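Local coordinates for protein propionate kinase (Francisella tularensis subsp. tularensis, PDB 3KHY) that probably catalyses the reversible, magnesium-dependent transfer of a phosphoryl group from ATP to acetate or propionate, as a homodimeric member of the acetokinase family, at residues G204-T208 against T218-L222; M275-S279 against A292-F296; V304-M308 against L338-F343; D315-G321 against N364-T370; E325-R331 against N350-E354. All blocks are in the same frame, centred on the assembly; numbering follows the deposited sequence.

Contact 1: G204-T208 against T218-L222; sequences GCSIT and TSMGL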
# COMPACT_ATOMS: atom_id res chain seq x y z
N GLY A 204 -16.76 2.85 5.67
CA GLY A 204 -15.31 2.90 5.64
C GLY A 204 -14.80 1.58 6.22
O GLY A 204 -15.48 0.95 7.02
N CYS A 205 -13.61 1.15 5.79
CA CYS A 205 -13.02 -0.11 6.25
C CYS A 205 -11.57 0.10 6.61
O CYS A 205 -10.81 0.70 5.84
CB CYS A 205 -13.11 -1.19 5.15
SG CYS A 205 -14.79 -1.66 4.67
N SER A 206 -11.17 -0.39 7.78
CA SER A 206 -9.76 -0.36 8.15
C SER A 206 -9.43 -1.55 9.05
O SER A 206 -10.32 -2.15 9.67
CB SER A 206 -9.42 0.94 8.88
OG SER A 206 -9.95 0.89 10.19
N ILE A 207 -8.15 -1.90 9.10
CA ILE A 207 -7.73 -3.04 9.89
C ILE A 207 -6.51 -2.65 10.74
O ILE A 207 -5.66 -1.87 10.31
CB ILE A 207 -7.45 -4.25 8.98
CG1 ILE A 207 -7.03 -5.47 9.80
CG2 ILE A 207 -6.38 -3.92 7.90
CD1 ILE A 207 -7.03 -6.73 8.96
N THR A 208 -6.46 -3.14 11.97
CA THR A 208 -5.44 -2.68 12.90
C THR A 208 -4.80 -3.85 13.62
O THR A 208 -5.49 -4.80 14.00
CB THR A 208 -6.05 -1.73 13.93
OG1 THR A 208 -6.53 -0.56 13.25
CG2 THR A 208 -5.02 -1.33 15.00
N THR A 218 -1.73 0.03 11.18
CA THR A 218 -3.11 0.15 10.75
C THR A 218 -3.14 0.53 9.28
O THR A 218 -2.14 1.03 8.74
CB THR A 218 -3.86 1.19 11.60
OG1 THR A 218 -5.25 1.10 11.34
CG2 THR A 218 -3.35 2.60 11.30
N SER A 219 -4.29 0.30 8.64
CA SER A 219 -4.36 0.33 7.17
C SER A 219 -4.65 1.70 6.53
O SER A 219 -4.23 1.95 5.40
CB SER A 219 -5.33 -0.73 6.67
OG SER A 219 -6.66 -0.42 7.03
N MSE A 220 -5.38 2.57 7.23
CA MSE A 220 -5.61 3.92 6.69
C MSE A 220 -4.33 4.76 6.78
O MSE A 220 -3.39 4.35 7.44
CB MSE A 220 -6.79 4.61 7.37
CG MSE A 220 -8.14 4.08 6.88
SE MSE A 220 -9.60 4.60 8.04
CE MSE A 220 -11.10 4.16 6.85
N GLY A 221 -4.27 5.90 6.11
CA GLY A 221 -2.99 6.58 6.00
C GLY A 221 -2.99 7.96 6.60
O GLY A 221 -3.36 8.14 7.76
N LEU A 222 -2.58 8.93 5.80
CA LEU A 222 -2.72 10.34 6.16
C LEU A 222 -4.18 10.65 6.44
O LEU A 222 -4.52 11.31 7.42
CB LEU A 222 -2.21 11.22 5.01
CG LEU A 222 -2.20 12.75 5.18
CD1 LEU A 222 -1.10 13.15 6.14
CD2 LEU A 222 -1.96 13.39 3.82
O HOH W 1 -8.14 0.99 5.36

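Contact 2: M275-S279 against A292-F296; sequences MREVS and AIEIF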
# COMPACT_ATOMS: atom_id res chain seq x y z
N MSE A 275 -22.59 -2.82 0.55
CA MSE A 275 -22.17 -4.23 0.51
C MSE A 275 -23.33 -5.22 0.53
O MSE A 275 -23.23 -6.31 -0.06
CB MSE A 275 -21.19 -4.56 1.64
CG MSE A 275 -20.72 -6.04 1.61
SE MSE A 275 -19.92 -6.62 -0.09
CE MSE A 275 -18.02 -6.33 0.36
N ARG A 276 -24.42 -4.87 1.21
CA ARG A 276 -25.61 -5.71 1.22
C ARG A 276 -26.17 -5.90 -0.19
O ARG A 276 -26.54 -7.01 -0.57
CB ARG A 276 -26.68 -5.11 2.12
CG ARG A 276 -26.26 -4.92 3.57
CD ARG A 276 -27.41 -4.39 4.41
NE ARG A 276 -27.10 -4.43 5.84
CZ ARG A 276 -28.00 -4.26 6.81
NH1 ARG A 276 -29.27 -4.04 6.50
NH2 ARG A 276 -27.63 -4.31 8.08
N GLU A 277 -26.23 -4.81 -0.95
CA GLU A 277 -26.72 -4.89 -2.32
C GLU A 277 -25.73 -5.61 -3.22
O GLU A 277 -26.12 -6.38 -4.10
CB GLU A 277 -27.00 -3.50 -2.88
CG GLU A 277 -28.06 -2.73 -2.11
CD GLU A 277 -28.51 -1.48 -2.84
OE1 GLU A 277 -27.98 -1.21 -3.94
OE2 GLU A 277 -29.41 -0.78 -2.31
N VAL A 278 -24.44 -5.35 -3.02
CA VAL A 278 -23.42 -6.09 -3.76
C VAL A 278 -23.62 -7.59 -3.54
O VAL A 278 -23.67 -8.37 -4.49
CB VAL A 278 -21.99 -5.66 -3.37
CG1 VAL A 278 -20.96 -6.51 -4.13
CG2 VAL A 278 -21.79 -4.18 -3.66
N SER A 279 -23.76 -8.00 -2.28
CA SER A 279 -23.89 -9.43 -1.95
C SER A 279 -25.13 -10.03 -2.62
O SER A 279 -25.09 -11.15 -3.15
CB SER A 279 -23.98 -9.62 -0.42
OG SER A 279 -22.71 -9.36 0.18
N ALA A 292 -16.08 -7.78 -7.24
CA ALA A 292 -15.94 -6.75 -6.21
C ALA A 292 -15.73 -7.41 -4.85
O ALA A 292 -14.91 -6.96 -4.04
CB ALA A 292 -17.17 -5.84 -6.19
N ILE A 293 -16.48 -8.48 -4.59
CA ILE A 293 -16.35 -9.20 -3.33
C ILE A 293 -15.00 -9.92 -3.22
O ILE A 293 -14.40 -9.95 -2.15
CB ILE A 293 -17.53 -10.19 -3.12
CG1 ILE A 293 -18.81 -9.41 -2.78
CG2 ILE A 293 -17.22 -11.20 -2.01
CD1 ILE A 293 -20.07 -10.28 -2.77
N GLU A 294 -14.53 -10.50 -4.33
CA GLU A 294 -13.21 -11.13 -4.36
C GLU A 294 -12.12 -10.09 -4.09
O GLU A 294 -11.25 -10.30 -3.26
CB GLU A 294 -12.94 -11.83 -5.69
CG GLU A 294 -13.85 -13.03 -5.97
CD GLU A 294 -13.78 -14.06 -4.86
OE1 GLU A 294 -12.69 -14.67 -4.69
OE2 GLU A 294 -14.79 -14.25 -4.15
N ILE A 295 -12.17 -8.96 -4.80
CA ILE A 295 -11.15 -7.92 -4.59
C ILE A 295 -11.18 -7.43 -3.13
O ILE A 295 -10.15 -7.34 -2.47
CB ILE A 295 -11.32 -6.76 -5.58
CG1 ILE A 295 -11.12 -7.26 -7.01
CG2 ILE A 295 -10.33 -5.64 -5.29
CD1 ILE A 295 -11.44 -6.22 -8.08
N PHE A 296 -12.36 -7.12 -2.64
CA PHE A 296 -12.53 -6.65 -1.26
C PHE A 296 -12.00 -7.68 -0.26
O PHE A 296 -11.18 -7.35 0.61
CB PHE A 296 -14.03 -6.39 -1.05
CG PHE A 296 -14.43 -5.96 0.35
CD1 PHE A 296 -14.59 -6.90 1.35
CD2 PHE A 296 -14.77 -4.64 0.61
CE1 PHE A 296 -15.01 -6.53 2.62
CE2 PHE A 296 -15.19 -4.25 1.88
CZ PHE A 296 -15.32 -5.20 2.88

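Contact 3: V304-M308 against L338-F343; sequences VASYM and LANLGF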
# COMPACT_ATOMS: atom_id res chain seq x y z
N VAL A 304 -4.47 -8.97 6.92
CA VAL A 304 -4.43 -9.88 8.05
C VAL A 304 -3.12 -10.65 8.02
O VAL A 304 -2.40 -10.71 9.01
CB VAL A 304 -5.58 -10.89 8.00
CG1 VAL A 304 -5.36 -11.97 9.06
CG2 VAL A 304 -6.92 -10.18 8.20
N ALA A 305 -2.82 -11.25 6.87
CA ALA A 305 -1.57 -12.01 6.72
C ALA A 305 -0.34 -11.16 7.03
O ALA A 305 0.60 -11.63 7.71
CB ALA A 305 -1.46 -12.59 5.30
N SER A 306 -0.33 -9.92 6.55
CA SER A 306 0.83 -9.05 6.75
C SER A 306 1.01 -8.70 8.22
O SER A 306 2.13 -8.51 8.68
CB SER A 306 0.72 -7.76 5.91
OG SER A 306 0.03 -6.74 6.61
N TYR A 307 -0.10 -8.60 8.94
CA TYR A 307 -0.04 -8.29 10.38
C TYR A 307 0.35 -9.46 11.28
O TYR A 307 0.64 -9.27 12.46
CB TYR A 307 -1.38 -7.70 10.85
CG TYR A 307 -1.65 -6.30 10.32
CD1 TYR A 307 -0.74 -5.64 9.50
CD2 TYR A 307 -2.84 -5.64 10.64
CE1 TYR A 307 -1.01 -4.34 9.00
CE2 TYR A 307 -3.12 -4.37 10.16
CZ TYR A 307 -2.21 -3.72 9.35
OH TYR A 307 -2.52 -2.46 8.89
N MSE A 308 0.36 -10.67 10.73
CA MSE A 308 0.81 -11.82 11.51
C MSE A 308 2.25 -11.63 12.04
O MSE A 308 2.61 -12.21 13.06
CB MSE A 308 0.71 -13.11 10.70
CG MSE A 308 -0.71 -13.46 10.26
SE MSE A 308 -1.91 -13.68 11.81
CE MSE A 308 -1.34 -15.49 12.34
N LEU A 338 -7.82 -17.14 3.92
CA LEU A 338 -6.79 -17.25 4.95
C LEU A 338 -6.53 -18.71 5.35
O LEU A 338 -5.88 -18.98 6.35
CB LEU A 338 -7.19 -16.44 6.19
CG LEU A 338 -7.08 -14.92 5.99
CD1 LEU A 338 -7.89 -14.16 7.05
CD2 LEU A 338 -5.62 -14.45 5.98
N ALA A 339 -7.01 -19.64 4.54
CA ALA A 339 -6.86 -21.06 4.83
C ALA A 339 -5.40 -21.47 5.09
O ALA A 339 -5.12 -22.23 6.01
CB ALA A 339 -7.46 -21.91 3.71
N ASN A 340 -4.46 -20.96 4.29
CA ASN A 340 -3.07 -21.39 4.44
C ASN A 340 -2.40 -20.85 5.70
O ASN A 340 -1.28 -21.25 6.04
CB ASN A 340 -2.24 -21.02 3.20
CG ASN A 340 -2.69 -21.76 1.96
OD1 ASN A 340 -3.03 -22.94 2.02
ND2 ASN A 340 -2.68 -21.06 0.82
N LEU A 341 -3.08 -19.95 6.39
CA LEU A 341 -2.54 -19.37 7.62
C LEU A 341 -3.20 -19.93 8.89
O LEU A 341 -3.05 -19.35 9.96
CB LEU A 341 -2.69 -17.85 7.62
CG LEU A 341 -1.62 -17.01 6.92
CD1 LEU A 341 -1.51 -17.39 5.47
CD2 LEU A 341 -1.95 -15.53 7.06
N GLY A 342 -3.93 -21.03 8.77
CA GLY A 342 -4.50 -21.67 9.94
C GLY A 342 -5.77 -21.02 10.47
O GLY A 342 -6.03 -21.07 11.67
N PHE A 343 -6.56 -20.41 9.58
CA PHE A 343 -7.90 -19.91 9.92
C PHE A 343 -8.95 -20.79 9.28
O PHE A 343 -8.85 -21.13 8.09
CB PHE A 343 -8.10 -18.46 9.42
CG PHE A 343 -7.21 -17.44 10.09
CD1 PHE A 343 -5.95 -17.17 9.59
CD2 PHE A 343 -7.65 -16.75 11.21
CE1 PHE A 343 -5.12 -16.23 10.20
CE2 PHE A 343 -6.83 -15.82 11.83
CZ PHE A 343 -5.57 -15.55 11.32

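Contact 4: D315-G321 against N364-T370; sequences DALVFTG and NIMVIAT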
# COMPACT_ATOMS: atom_id res chain seq x y z
N ASP A 315 -4.19 -13.74 19.61
CA ASP A 315 -5.35 -14.12 20.43
C ASP A 315 -6.58 -14.35 19.57
O ASP A 315 -7.29 -15.34 19.73
CB ASP A 315 -5.68 -13.05 21.48
CG ASP A 315 -4.64 -12.96 22.59
OD1 ASP A 315 -3.94 -13.97 22.85
OD2 ASP A 315 -4.54 -11.88 23.19
N ALA A 316 -6.84 -13.40 18.66
CA ALA A 316 -7.98 -13.51 17.75
C ALA A 316 -7.87 -12.56 16.57
O ALA A 316 -7.23 -11.51 16.66
CB ALA A 316 -9.27 -13.24 18.49
N LEU A 317 -8.51 -12.94 15.48
CA LEU A 317 -8.87 -12.00 14.42
C LEU A 317 -10.30 -11.57 14.76
O LEU A 317 -11.15 -12.43 15.01
CB LEU A 317 -8.84 -12.69 13.07
CG LEU A 317 -9.46 -11.92 11.89
CD1 LEU A 317 -8.74 -10.58 11.68
CD2 LEU A 317 -9.41 -12.78 10.63
N VAL A 318 -10.56 -10.26 14.79
CA VAL A 318 -11.89 -9.76 15.20
C VAL A 318 -12.56 -8.95 14.09
O VAL A 318 -11.96 -7.99 13.58
CB VAL A 318 -11.79 -8.86 16.44
CG1 VAL A 318 -13.19 -8.45 16.91
CG2 VAL A 318 -11.03 -9.58 17.57
N PHE A 319 -13.78 -9.35 13.69
CA PHE A 319 -14.57 -8.59 12.72
C PHE A 319 -15.51 -7.66 13.46
O PHE A 319 -16.12 -8.04 14.47
CB PHE A 319 -15.44 -9.53 11.86
CG PHE A 319 -14.67 -10.38 10.89
CD1 PHE A 319 -14.20 -9.84 9.70
CD2 PHE A 319 -14.45 -11.74 11.15
CE1 PHE A 319 -13.50 -10.63 8.79
CE2 PHE A 319 -13.76 -12.53 10.24
CZ PHE A 319 -13.28 -11.97 9.05
N THR A 320 -15.65 -6.44 12.96
CA THR A 320 -16.57 -5.49 13.56
C THR A 320 -17.03 -4.51 12.47
O THR A 320 -16.62 -4.63 11.32
CB THR A 320 -15.93 -4.75 14.76
OG1 THR A 320 -16.94 -4.05 15.49
CG2 THR A 320 -14.85 -3.76 14.28
N GLY A 321 -17.90 -3.57 12.83
CA GLY A 321 -18.46 -2.63 11.87
C GLY A 321 -19.73 -3.17 11.23
O GLY A 321 -20.08 -4.34 11.43
N ASN A 364 -8.47 -18.19 16.77
CA ASN A 364 -9.77 -17.64 17.14
C ASN A 364 -10.20 -16.60 16.13
O ASN A 364 -9.39 -15.77 15.69
CB ASN A 364 -9.72 -16.98 18.51
CG ASN A 364 -9.59 -17.98 19.63
OD1 ASN A 364 -10.09 -19.10 19.53
ND2 ASN A 364 -8.90 -17.58 20.72
N ILE A 365 -11.48 -16.64 15.77
CA ILE A 365 -12.08 -15.64 14.91
C ILE A 365 -13.34 -15.17 15.62
O ILE A 365 -14.16 -15.98 16.03
CB ILE A 365 -12.44 -16.21 13.52
CG1 ILE A 365 -11.22 -16.85 12.86
CG2 ILE A 365 -13.05 -15.11 12.63
CD1 ILE A 365 -11.55 -17.88 11.78
N MSE A 366 -13.48 -13.86 15.79
CA MSE A 366 -14.55 -13.32 16.62
C MSE A 366 -15.38 -12.31 15.87
O MSE A 366 -14.94 -11.75 14.88
CB MSE A 366 -13.97 -12.65 17.88
CG MSE A 366 -13.05 -13.56 18.67
SE MSE A 366 -12.29 -12.75 20.28
CE MSE A 366 -13.95 -12.59 21.35
N VAL A 367 -16.59 -12.10 16.36
CA VAL A 367 -17.41 -10.98 15.95
C VAL A 367 -17.75 -10.20 17.21
O VAL A 367 -18.34 -10.75 18.15
CB VAL A 367 -18.71 -11.44 15.28
CG1 VAL A 367 -19.54 -10.22 14.92
CG2 VAL A 367 -18.41 -12.28 14.05
N ILE A 368 -17.40 -8.93 17.23
CA ILE A 368 -17.67 -8.07 18.38
C ILE A 368 -18.28 -6.78 17.86
O ILE A 368 -17.73 -6.15 16.95
CB ILE A 368 -16.36 -7.75 19.15
CG1 ILE A 368 -15.72 -9.05 19.66
CG2 ILE A 368 -16.63 -6.77 20.29
CD1 ILE A 368 -14.42 -8.81 20.48
N ALA A 369 -19.42 -6.40 18.40
CA ALA A 369 -20.11 -5.20 17.93
C ALA A 369 -19.36 -3.97 18.40
O ALA A 369 -18.98 -3.89 19.56
CB ALA A 369 -21.55 -5.17 18.46
N THR A 370 -19.12 -3.03 17.51
CA THR A 370 -18.46 -1.80 17.94
C THR A 370 -19.50 -0.82 18.48
O THR A 370 -20.69 -0.94 18.19
CB THR A 370 -17.59 -1.18 16.82
OG1 THR A 370 -16.79 -0.13 17.37
CG2 THR A 370 -18.44 -0.61 15.70
O HOH W 2 -6.05 -17.86 18.39

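Contact 5: E325-R331 against N350-E354; sequences ENAANIR and NSNSE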
# COMPACT_ATOMS: atom_id res chain seq x y z
N GLU A 325 -19.95 -7.09 11.41
CA GLU A 325 -20.87 -7.64 12.41
C GLU A 325 -21.99 -8.49 11.80
O GLU A 325 -22.52 -9.38 12.46
CB GLU A 325 -21.49 -6.51 13.25
CG GLU A 325 -20.49 -5.80 14.16
CD GLU A 325 -20.99 -4.44 14.67
OE1 GLU A 325 -22.21 -4.28 14.89
OE2 GLU A 325 -20.16 -3.53 14.85
N ASN A 326 -22.33 -8.21 10.55
CA ASN A 326 -23.58 -8.69 9.98
C ASN A 326 -23.47 -9.56 8.74
O ASN A 326 -24.35 -10.37 8.47
CB ASN A 326 -24.49 -7.50 9.68
CG ASN A 326 -24.89 -6.75 10.94
OD1 ASN A 326 -25.49 -7.33 11.84
ND2 ASN A 326 -24.52 -5.47 11.02
N ALA A 327 -22.38 -9.40 7.98
CA ALA A 327 -22.25 -10.09 6.69
C ALA A 327 -21.55 -11.46 6.80
O ALA A 327 -20.35 -11.56 6.62
CB ALA A 327 -21.51 -9.18 5.69
N ALA A 328 -22.31 -12.52 7.09
CA ALA A 328 -21.70 -13.84 7.26
C ALA A 328 -20.97 -14.30 6.00
O ALA A 328 -19.93 -14.93 6.08
CB ALA A 328 -22.75 -14.89 7.68
N ASN A 329 -21.54 -14.00 4.83
CA ASN A 329 -20.94 -14.43 3.57
C ASN A 329 -19.57 -13.79 3.34
O ASN A 329 -18.65 -14.42 2.80
CB ASN A 329 -21.88 -14.09 2.40
CG ASN A 329 -22.11 -12.57 2.25
OD1 ASN A 329 -22.49 -11.88 3.21
ND2 ASN A 329 -21.87 -12.05 1.05
N ILE A 330 -19.43 -12.54 3.74
CA ILE A 330 -18.18 -11.82 3.57
C ILE A 330 -17.09 -12.33 4.52
O ILE A 330 -15.94 -12.50 4.13
CB ILE A 330 -18.35 -10.30 3.79
CG1 ILE A 330 -19.32 -9.73 2.75
CG2 ILE A 330 -17.00 -9.61 3.72
CD1 ILE A 330 -18.91 -9.96 1.32
N ARG A 331 -17.45 -12.56 5.77
CA ARG A 331 -16.52 -13.15 6.71
C ARG A 331 -16.07 -14.54 6.22
O ARG A 331 -14.90 -14.88 6.28
CB ARG A 331 -17.17 -13.27 8.10
CG ARG A 331 -17.50 -11.92 8.77
CD ARG A 331 -17.86 -12.13 10.26
NE ARG A 331 -19.03 -13.02 10.40
CZ ARG A 331 -20.25 -12.65 10.78
NH1 ARG A 331 -20.53 -11.38 11.09
NH2 ARG A 331 -21.21 -13.56 10.86
N ASN A 350 -20.87 -18.95 12.42
CA ASN A 350 -20.82 -17.78 11.55
C ASN A 350 -22.24 -17.30 11.20
O ASN A 350 -22.51 -16.10 11.19
CB ASN A 350 -20.03 -18.10 10.27
CG ASN A 350 -19.80 -16.87 9.42
OD1 ASN A 350 -19.57 -15.77 9.93
ND2 ASN A 350 -19.83 -17.05 8.09
N SER A 351 -23.15 -18.24 10.95
CA SER A 351 -24.49 -17.88 10.50
C SER A 351 -25.22 -17.02 11.52
O SER A 351 -26.06 -16.20 11.17
CB SER A 351 -25.32 -19.12 10.16
OG SER A 351 -25.71 -19.80 11.34
N ASN A 352 -24.90 -17.21 12.80
CA ASN A 352 -25.48 -16.36 13.83
C ASN A 352 -24.55 -15.27 14.38
O ASN A 352 -24.82 -14.70 15.43
CB ASN A 352 -26.04 -17.21 14.98
CG ASN A 352 -27.35 -17.87 14.61
OD1 ASN A 352 -28.24 -17.23 14.05
ND2 ASN A 352 -27.46 -19.16 14.88
N SER A 353 -23.46 -15.00 13.66
CA SER A 353 -22.52 -13.96 14.10
C SER A 353 -22.20 -14.09 15.59
O SER A 353 -22.27 -13.12 16.35
CB SER A 353 -23.09 -12.56 13.81
OG SER A 353 -23.34 -12.38 12.42
N GLU A 354 -21.85 -15.30 16.02
CA GLU A 354 -21.53 -15.53 17.43
C GLU A 354 -20.19 -14.91 17.86
O GLU A 354 -19.39 -14.47 17.03
CB GLU A 354 -21.53 -17.04 17.76
CG GLU A 354 -22.87 -17.70 17.49
CD GLU A 354 -22.98 -19.08 18.10
OE1 GLU A 354 -22.04 -19.51 18.80
OE2 GLU A 354 -24.02 -19.74 17.89

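Contact 1: G204-T208 against T218-L222
This is the fraying end of an antiparallel strand pair, deeply buried where strand 205-211 begins and strand 214-218 runs out into a loop. Regular pairing survives at Thr208 and Thr218, a non-hydrogen-bonded pair with CA atoms 4.2 Å apart, whose hydroxyls on the same face hydrogen-bond (Thr208 OG1 to Thr218 OG1, 2.8 Å). One step on, Ser219 N gives a weak bond to Ile207 O (3.1 Å), and the return bond goes from Ile207 N to the side-chain Ser219 OG (2.9 Å) instead of a carbonyl. A water then spans the widening gap, donating to Cys205 O and accepting from Ser219 OG. Met220, a selenomethionine, turns back so that its CE lies 3.6 Å from Cys205 O and its SE 3.8 Å from Ser206 CB. Ser206 OG bonds to His178 and to His174, a predicted transition-state stabiliser. With Gly204 in the predicted ATP-binding segment, this base of the beta hairpin 205-218 lines what is probably the nucleotide site of the actin-like ATPase fold.

Contact 2: M275-S279 against A292-F296
Two helices pack here through a small set of apolar side chains, with the start of helix 275-283 set against the first half of helix 287-307. The local axes come no closer than 11.3 Å and run at 125° to one another, so the backbones stand well apart and side chains must fill the space between them. Met275, a selenomethionine that belongs to the predicted ATP-binding segment, is the main projection from the first helix. Its side chain crosses the gap and ends with CE over the face of the Phe296 ring, 3.5 Å from the centroid and almost on the ring normal, a CH-pi contact. Its selenium sits farther off, in a Met-aromatic contact, and also meets Ile293, with SE 4.0 Å from Ile293 CG1. From the opposite helix Ile293 reaches back into the hollow bordered by Met275, Val278 and Ser279: its CG1 lies 3.9 Å from Val278 CG1, and its CD1 4.0 Å from Ser279 CA. Val278 CG1 also comes within 4.4 Å of Ala292 CB, whose short side chain leaves room for it. Ile330 of helix 328-337 packs on Met275, Ile293 and Phe296, while Leu266, Ile269 and Cys270 of helix 265-270 touch Met275, Val278 and Ala292, so two further helices also pack against the pair; Phe296 also reaches Cys205 on strand 205-211.

Contact 3: V304-M308 against L338-F343
Leu341 gives up the most surface in this contact, where the end of helix 287-307 meets the turn that follows helix 328-337. Its CD2 lies 3.5 Å from Ala305 CB and 4.0 Å from Met308 CG, so the leucine bridges Ala305 and Met308, three residues apart. The turn that presents it contains a short 3-10 segment, with Leu341 N bonded to Leu338 O at 3.0 Å, and Gly342 then takes up positive phi before the chain heads for Phe343. Val304 makes the second large contribution: its CG1 is 3.9 Å from Leu338 CD1 and 4.2 Å from Phe343 CZ. Both segments lie over strand 316-320, where Leu317 touches Val304, Leu338 and Phe343, which makes this part of the helical layer covering one face of the five-stranded sheet in the acetokinase fold. Met308, a selenomethionine that buries nearly as much surface as Val304, approaches the rim of the Phe343 ring; SE is 4.1 Å from CZ and close to the ring plane, an edge-on Met-aromatic contact. The contact is part of the dimer interface: Met308 packs on Leu341 of the second subunit, Ala305 meets Ser306 of that subunit, and Asn340 ND2 hydrogen-bonds to the backbone oxygen of its Ile309.

Contact 4: D315-G321 against N364-T370
Strands 316-320 and 365-367 lie side by side and parallel, and their facing backbone groups are paired in the staggered pattern of a parallel sheet. Leu317 uses both its N and its O toward the second strand: its N takes Asn364 O (3.0 Å), and its O accepts from Met366 N (2.8 Å). Phe319 repeats this, with its N on Met366 O (2.9 Å) and its O receiving Ile368 N (3.2 Å). At the start, Asp315 O is served by Asn364 ND2 (2.9 Å) and by a water that also accepts from Asn364 N, while Asp315 OD2 turns to the backbone of Asn195. At the far end a side chain takes over, as Thr320 OG1 donates to Ile368 O (2.7 Å). Thr370 N is satisfied by Glu325 OE2 of the predicted ATP site, and Thr370 OG1 by Ser177. On one face Phe319 CE2 packs 3.6 Å from Ile365 CG2; on the other Val318 CG1 meets Ile368 CG1 at 3.8 Å. The other edge of strand 316-320 bonds to strand 196-201. Helices 321-326, 328-337 and 347-351 lie between the two strands in sequence, making a beta-alpha-beta crossover.

Contact 5: E325-R331 against N350-E354
Polar groups dominate this contact between the start of helix 328-337 and the end of helix 347-351. Glu325 enters through its backbone: its O lies 3.1 Å from Ser353 OG, while its carboxylate turns away to Thr370 N. Asn326 barely grazes Ser353, and its side-chain amide is bonded to Gly322 O. Ala327 takes the N-cap position of the next helix. In the first turn, Ala328 O accepts a hydrogen bond from Asn350 ND2 (2.9 Å), and Ala328 CB lies 3.7 Å from that same nitrogen. Asn329 and Ile330 face elsewhere, toward helix 275-283. Arg331 then does most of the bonding. Its NE and NH2 both donate to Asn350 OD1, at 2.8 and 2.9 Å; NH2 also donates to Ser353 OG (2.9 Å) and weakly to Asn350 O (2.9 Å), while NH1 goes to Gly324 O. Ser353 is the positive-phi C' residue of the Schellman motif that ends helix 347-351. The guanidinium meets neutral oxygens across this contact, so directional hydrogen bonds, not a salt bridge, fix the helix end beside Glu325 and Asn326 of the predicted ATP site.

How the contacts relate
Contacts 1, 2 and 4 are largely buried, contact 3 is mostly buried and forms part of the dimer interface, and contact 5 is the most exposed. Contacts 1 and 4 belong to the same five-stranded sheet, toward its two edges, and rely mainly on backbone and hydroxyl hydrogen bonds, each with a bridging water. Contacts 2 and 3 share helix 287-307 and are apolar, each with a selenomethionine against a phenylalanine, its methyl over the ring face in contact 2, its selenium at the ring edge in contact 3. Contact 5, nested in the connection closed by contact 4, uses side-chain hydrogen bonds; Glu325 OE2 reaches Thr370 N between them, while Ile330 joins contact 5 to contact 2.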